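Local coordinates for protein threonine--tRNA ligase catalytic subunit (Aeropyrum pernix, PDB 3A32) that catalyses the ATP-dependent attachment of threonine to tRNA(Thr) as a zinc-binding class II synthetase, and probably cannot deacylate mischarged seryl-tRNA, at residues A405-V417 against R427-V439. Residues are numbered along the deposited sequence; the frame is centred on the assembly and turned at random.
Sequences AKEVREKVLDVRV and RLAIAYGDAADAV. With SO4 (sulfate ion), chain D.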
loop_
_atom_site.group_PDB
_atom_site.type_symbol
_atom_site.label_atom_id
_atom_site.label_comp_id
_atom_site.label_asym_id
_atom_site.label_seq_id
_atom_site.Cartn_x
_atom_site.Cartn_y
_atom_site.Cartn_z
ATOM N N ALA A 405 19.582 36.423 -5.944
ATOM C CA ALA A 405 20.424 37.126 -6.924
ATOM C C ALA A 405 21.836 36.543 -6.977
ATOM O O ALA A 405 22.397 36.376 -8.035
ATOM C CB ALA A 405 20.488 38.619 -6.535
ATOM N N LYS A 406 22.421 36.287 -5.814
ATOM C CA LYS A 406 23.762 35.739 -5.664
ATOM C C LYS A 406 23.863 34.351 -6.308
ATOM O O LYS A 406 24.831 34.040 -6.983
ATOM C CB LYS A 406 24.087 35.642 -4.159
ATOM C CG LYS A 406 25.557 35.307 -3.876
ATOM C CD LYS A 406 25.947 35.374 -2.351
ATOM C CE LYS A 406 25.373 36.626 -1.606
ATOM N NZ LYS A 406 26.365 37.357 -0.657
ATOM N N GLU A 407 22.868 33.498 -6.058
ATOM C CA GLU A 407 22.817 32.146 -6.624
ATOM C C GLU A 407 22.726 32.176 -8.137
ATOM O O GLU A 407 23.387 31.421 -8.826
ATOM C CB GLU A 407 21.608 31.340 -6.069
ATOM C CG GLU A 407 21.751 30.923 -4.602
ATOM C CD GLU A 407 21.746 32.101 -3.652
ATOM O OE1 GLU A 407 20.978 33.076 -3.857
ATOM O OE2 GLU A 407 22.533 32.067 -2.713
ATOM N N VAL A 408 21.857 33.020 -8.644
ATOM C CA VAL A 408 21.789 33.219 -10.076
ATOM C C VAL A 408 23.151 33.762 -10.682
ATOM O O VAL A 408 23.643 33.247 -11.690
ATOM C CB VAL A 408 20.645 34.167 -10.370
ATOM C CG1 VAL A 408 20.763 34.721 -11.743
ATOM C CG2 VAL A 408 19.267 33.452 -10.132
ATOM N N ARG A 409 23.751 34.784 -10.077
ATOM C CA ARG A 409 24.939 35.402 -10.671
ATOM C C ARG A 409 26.178 34.536 -10.537
ATOM O O ARG A 409 27.050 34.522 -11.427
ATOM C CB ARG A 409 25.189 36.749 -10.022
ATOM C CG ARG A 409 24.219 37.818 -10.424
ATOM C CD ARG A 409 24.140 38.885 -9.327
ATOM N NE ARG A 409 23.235 39.935 -9.793
ATOM C CZ ARG A 409 22.837 40.985 -9.067
ATOM N NH1 ARG A 409 23.276 41.159 -7.822
ATOM N NH2 ARG A 409 22.004 41.870 -9.610
ATOM N N GLU A 410 26.266 33.799 -9.428
ATOM C CA GLU A 410 27.453 32.959 -9.181
ATOM C C GLU A 410 27.284 31.557 -9.676
ATOM O O GLU A 410 28.264 30.792 -9.716
ATOM C CB GLU A 410 27.780 32.918 -7.700
ATOM C CG GLU A 410 28.137 34.284 -7.229
ATOM C CD GLU A 410 28.397 34.361 -5.760
ATOM O OE1 GLU A 410 28.368 33.299 -5.076
ATOM O OE2 GLU A 410 28.616 35.511 -5.306
ATOM N N LYS A 411 26.041 31.184 -9.998
ATOM C CA LYS A 411 25.756 29.833 -10.545
ATOM C C LYS A 411 26.066 28.750 -9.541
ATOM O O LYS A 411 26.608 27.700 -9.881
ATOM C CB LYS A 411 26.476 29.576 -11.885
ATOM C CG LYS A 411 25.988 30.495 -13.028
ATOM C CD LYS A 411 24.793 29.968 -13.846
ATOM C CE LYS A 411 24.188 31.095 -14.714
ATOM N NZ LYS A 411 25.177 31.782 -15.705
ATOM N N VAL A 412 25.707 29.015 -8.296
ATOM C CA VAL A 412 25.911 28.076 -7.200
ATOM C C VAL A 412 24.659 28.155 -6.336
ATOM O O VAL A 412 24.280 29.268 -5.881
ATOM C CB VAL A 412 27.177 28.439 -6.352
ATOM C CG1 VAL A 412 27.317 27.496 -5.125
ATOM C CG2 VAL A 412 28.423 28.360 -7.240
ATOM N N LEU A 413 23.977 27.016 -6.143
ATOM C CA LEU A 413 22.778 27.022 -5.296
ATOM C C LEU A 413 23.183 26.954 -3.834
ATOM O O LEU A 413 24.199 26.378 -3.529
ATOM C CB LEU A 413 21.878 25.841 -5.626
ATOM C CG LEU A 413 21.318 25.787 -7.056
ATOM C CD1 LEU A 413 20.714 24.419 -7.293
ATOM C CD2 LEU A 413 20.298 26.931 -7.337
ATOM N N ASP A 414 22.397 27.541 -2.957
ATOM C CA ASP A 414 22.574 27.433 -1.505
ATOM C C ASP A 414 21.553 26.397 -0.995
ATOM O O ASP A 414 20.335 26.668 -0.936
ATOM C CB ASP A 414 22.365 28.800 -0.852
ATOM C CG ASP A 414 22.322 28.753 0.652
ATOM O OD1 ASP A 414 22.350 27.683 1.260
ATOM O OD2 ASP A 414 22.254 29.839 1.267
ATOM N N VAL A 415 22.064 25.209 -0.655
ATOM C CA VAL A 415 21.233 24.048 -0.419
ATOM C C VAL A 415 21.507 23.532 0.984
ATOM O O VAL A 415 22.650 23.223 1.318
ATOM C CB VAL A 415 21.510 22.930 -1.460
ATOM C CG1 VAL A 415 20.727 21.661 -1.160
ATOM C CG2 VAL A 415 21.186 23.398 -2.833
ATOM N N ARG A 416 20.448 23.437 1.785
ATOM C CA ARG A 416 20.528 23.149 3.204
ATOM C C ARG A 416 19.725 21.902 3.546
ATOM O O ARG A 416 18.493 21.901 3.625
ATOM C CB ARG A 416 20.065 24.365 4.024
ATOM C CG ARG A 416 20.633 25.640 3.417
ATOM C CD ARG A 416 20.735 26.718 4.404
ATOM N NE ARG A 416 21.414 27.880 3.854
ATOM C CZ ARG A 416 21.565 29.017 4.520
ATOM N NH1 ARG A 416 21.083 29.144 5.760
ATOM N NH2 ARG A 416 22.229 30.012 3.957
ATOM N N VAL A 417 20.469 20.835 3.742
ATOM C CA VAL A 417 19.959 19.534 4.131
ATOM C C VAL A 417 19.871 19.522 5.666
ATOM O O VAL A 417 20.667 20.142 6.357
ATOM C CB VAL A 417 20.927 18.449 3.543
ATOM C CG1 VAL A 417 20.534 17.039 4.000
ATOM C CG2 VAL A 417 20.956 18.509 1.984
ATOM N N ARG A 427 24.748 23.374 5.206
ATOM C CA ARG A 427 24.861 24.056 3.926
ATOM C C ARG A 427 25.727 23.351 2.941
ATOM O O ARG A 427 26.836 22.917 3.257
ATOM C CB ARG A 427 25.373 25.490 4.143
ATOM C CG ARG A 427 25.197 26.377 2.960
ATOM C CD ARG A 427 25.410 27.819 3.280
ATOM N NE ARG A 427 25.734 28.500 2.032
ATOM C CZ ARG A 427 26.016 29.798 1.903
ATOM N NH1 ARG A 427 26.053 30.606 2.949
ATOM N NH2 ARG A 427 26.310 30.276 0.708
ATOM N N LEU A 428 25.220 23.214 1.718
ATOM C CA LEU A 428 26.015 22.681 0.602
ATOM C C LEU A 428 26.019 23.723 -0.477
ATOM O O LEU A 428 25.080 24.490 -0.611
ATOM C CB LEU A 428 25.428 21.393 -0.001
ATOM C CG LEU A 428 24.925 20.266 0.888
ATOM C CD1 LEU A 428 24.160 19.269 0.015
ATOM C CD2 LEU A 428 26.056 19.575 1.662
ATOM N N ALA A 429 27.075 23.733 -1.263
ATOM C CA ALA A 429 27.204 24.666 -2.393
ATOM C C ALA A 429 27.103 23.818 -3.661
ATOM O O ALA A 429 27.992 23.034 -3.958
ATOM C CB ALA A 429 28.530 25.363 -2.334
ATOM N N ILE A 430 25.983 23.937 -4.363
ATOM C CA ILE A 430 25.703 23.117 -5.531
ATOM C C ILE A 430 25.840 23.939 -6.825
ATOM O O ILE A 430 24.961 24.754 -7.149
ATOM C CB ILE A 430 24.274 22.433 -5.465
ATOM C CG1 ILE A 430 24.107 21.517 -4.241
ATOM C CG2 ILE A 430 24.062 21.606 -6.691
ATOM C CD1 ILE A 430 25.140 20.465 -4.064
ATOM N N ALA A 431 26.931 23.725 -7.560
ATOM C CA ALA A 431 27.174 24.472 -8.806
ATOM C C ALA A 431 26.207 23.964 -9.873
ATOM O O ALA A 431 25.787 22.802 -9.851
ATOM C CB ALA A 431 28.657 24.349 -9.281
ATOM N N TYR A 432 25.829 24.837 -10.794
ATOM C CA TYR A 432 24.997 24.420 -11.921
ATOM C C TYR A 432 25.357 25.276 -13.127
ATOM O O TYR A 432 25.929 26.368 -12.962
ATOM C CB TYR A 432 23.488 24.554 -11.576
ATOM C CG TYR A 432 23.019 25.996 -11.442
ATOM C CD1 TYR A 432 22.379 26.651 -12.490
ATOM C CD2 TYR A 432 23.260 26.715 -10.270
ATOM C CE1 TYR A 432 21.961 27.997 -12.354
ATOM C CE2 TYR A 432 22.872 28.008 -10.126
ATOM C CZ TYR A 432 22.229 28.650 -11.158
ATOM O OH TYR A 432 21.874 29.950 -10.962
ATOM N N GLY A 433 24.994 24.800 -14.320
ATOM C CA GLY A 433 25.158 25.533 -15.577
ATOM C C GLY A 433 23.820 26.114 -15.992
ATOM O O GLY A 433 23.739 27.265 -16.357
ATOM N N ASP A 434 22.749 25.330 -15.906
ATOM C CA ASP A 434 21.405 25.851 -16.121
ATOM C C ASP A 434 20.394 25.051 -15.284
ATOM O O ASP A 434 20.795 24.181 -14.497
ATOM C CB ASP A 434 21.043 25.810 -17.604
ATOM C CG ASP A 434 21.041 24.389 -18.175
ATOM O OD1 ASP A 434 21.051 23.361 -17.443
ATOM O OD2 ASP A 434 20.997 24.299 -19.401
ATOM N N ALA A 435 19.098 25.320 -15.485
ATOM C CA ALA A 435 18.032 24.696 -14.681
ATOM C C ALA A 435 18.110 23.176 -14.650
ATOM O O ALA A 435 18.047 22.578 -13.598
ATOM C CB ALA A 435 16.637 25.159 -15.169
ATOM N N ALA A 436 18.238 22.570 -15.815
ATOM C CA ALA A 436 18.300 21.120 -15.979
ATOM C C ALA A 436 19.452 20.493 -15.237
ATOM O O ALA A 436 19.313 19.427 -14.643
ATOM C CB ALA A 436 18.421 20.784 -17.477
ATOM N N ASP A 437 20.608 21.136 -15.328
ATOM C CA ASP A 437 21.798 20.706 -14.654
ATOM C C ASP A 437 21.651 20.845 -13.122
ATOM O O ASP A 437 22.096 19.965 -12.361
ATOM C CB ASP A 437 22.982 21.529 -15.162
ATOM C CG ASP A 437 24.294 20.935 -14.758
ATOM O OD1 ASP A 437 24.553 19.746 -15.141
ATOM O OD2 ASP A 437 25.046 21.635 -14.035
ATOM N N ALA A 438 21.048 21.945 -12.676
ATOM C CA ALA A 438 20.677 22.114 -11.278
ATOM C C ALA A 438 19.754 20.984 -10.801
ATOM O O ALA A 438 19.978 20.430 -9.728
ATOM C CB ALA A 438 20.035 23.539 -11.002
ATOM N N VAL A 439 18.724 20.650 -11.582
ATOM C CA VAL A 439 17.797 19.566 -11.202
ATOM C C VAL A 439 18.569 18.246 -11.066
ATOM O O VAL A 439 18.358 17.488 -10.112
ATOM C CB VAL A 439 16.580 19.440 -12.185
ATOM C CG1 VAL A 439 15.786 18.089 -11.985
ATOM C CG2 VAL A 439 15.667 20.683 -12.075
HETATM S S SO4 D . 26.984 33.757 1.105
HETATM O O1 SO4 D . 26.914 35.214 1.086
HETATM O O2 SO4 D . 28.378 33.380 0.824
HETATM O O3 SO4 D . 26.542 33.287 2.414
HETATM O O4 SO4 D . 26.013 33.217 0.152
#
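Tyr-432, Leu-413 and Arg-427 bury the most surface where strands 412-417 and 427-431 pair as an antiparallel beta hairpin at the border of the mixed sheet of the anticodon-binding domain. Two hydrogen-bonded pairs, Leu-413 with Ile-430 and Val-415 with Leu-428, hold the strands together; Leu-413 N reaches Ile-430 O at 2.7 Å in a nearly straight bond. Tyr-432 follows the second strand, and its N donates to Lys-411 O, at the residue of positive phi just after helix 405-410. With chi1 at 69°, CG of Tyr-432 stands between its own backbone N and carbonyl carbon, and the ring lies against this helix end. One face receives Lys-411 CB near the rim, while OH comes within 3.0 Å of Glu-407 O at the ring edge. The side chains of Leu-413 and Tyr-432 cross at about a right angle, Leu-413 CG lying 3.9 Å from Tyr-432 CD2, and Leu-413 sends CD1 to Ala-438 CB on the following helix. Leu-442 and Ile-403 also touch Leu-413, which thus joins the hairpin to helix 435-457 and the neighbouring strand 399-403.

The other face of the hairpin carries a salt-bridge network of Asp-414, Arg-416 and Arg-427 beside the small apolar side chains of Val-412, Ala-429 and Ala-431. Arg-416 grips Asp-414 side-on, NE on OD1 and NH2 on OD2, whereas the extended Arg-427 lays its guanidinium flat against the same carboxylate, the planes 16° apart. No N-H of Arg-427 points at the acid, so that attraction is purely electrostatic. An asparagine in place of Asp-414 would probably leave the two arginines, whose NH2 (Arg-416) and NH1 (Arg-427) are 4.0 Å apart, without the negative charge they share. A sulfate, probably from the crystallisation liquor, takes Lys-406 NZ on O1, and Arg-427 meets it edge-on, NH1 lying 2.8 Å from sulfate O3 and NH2 3.0 Å from O4.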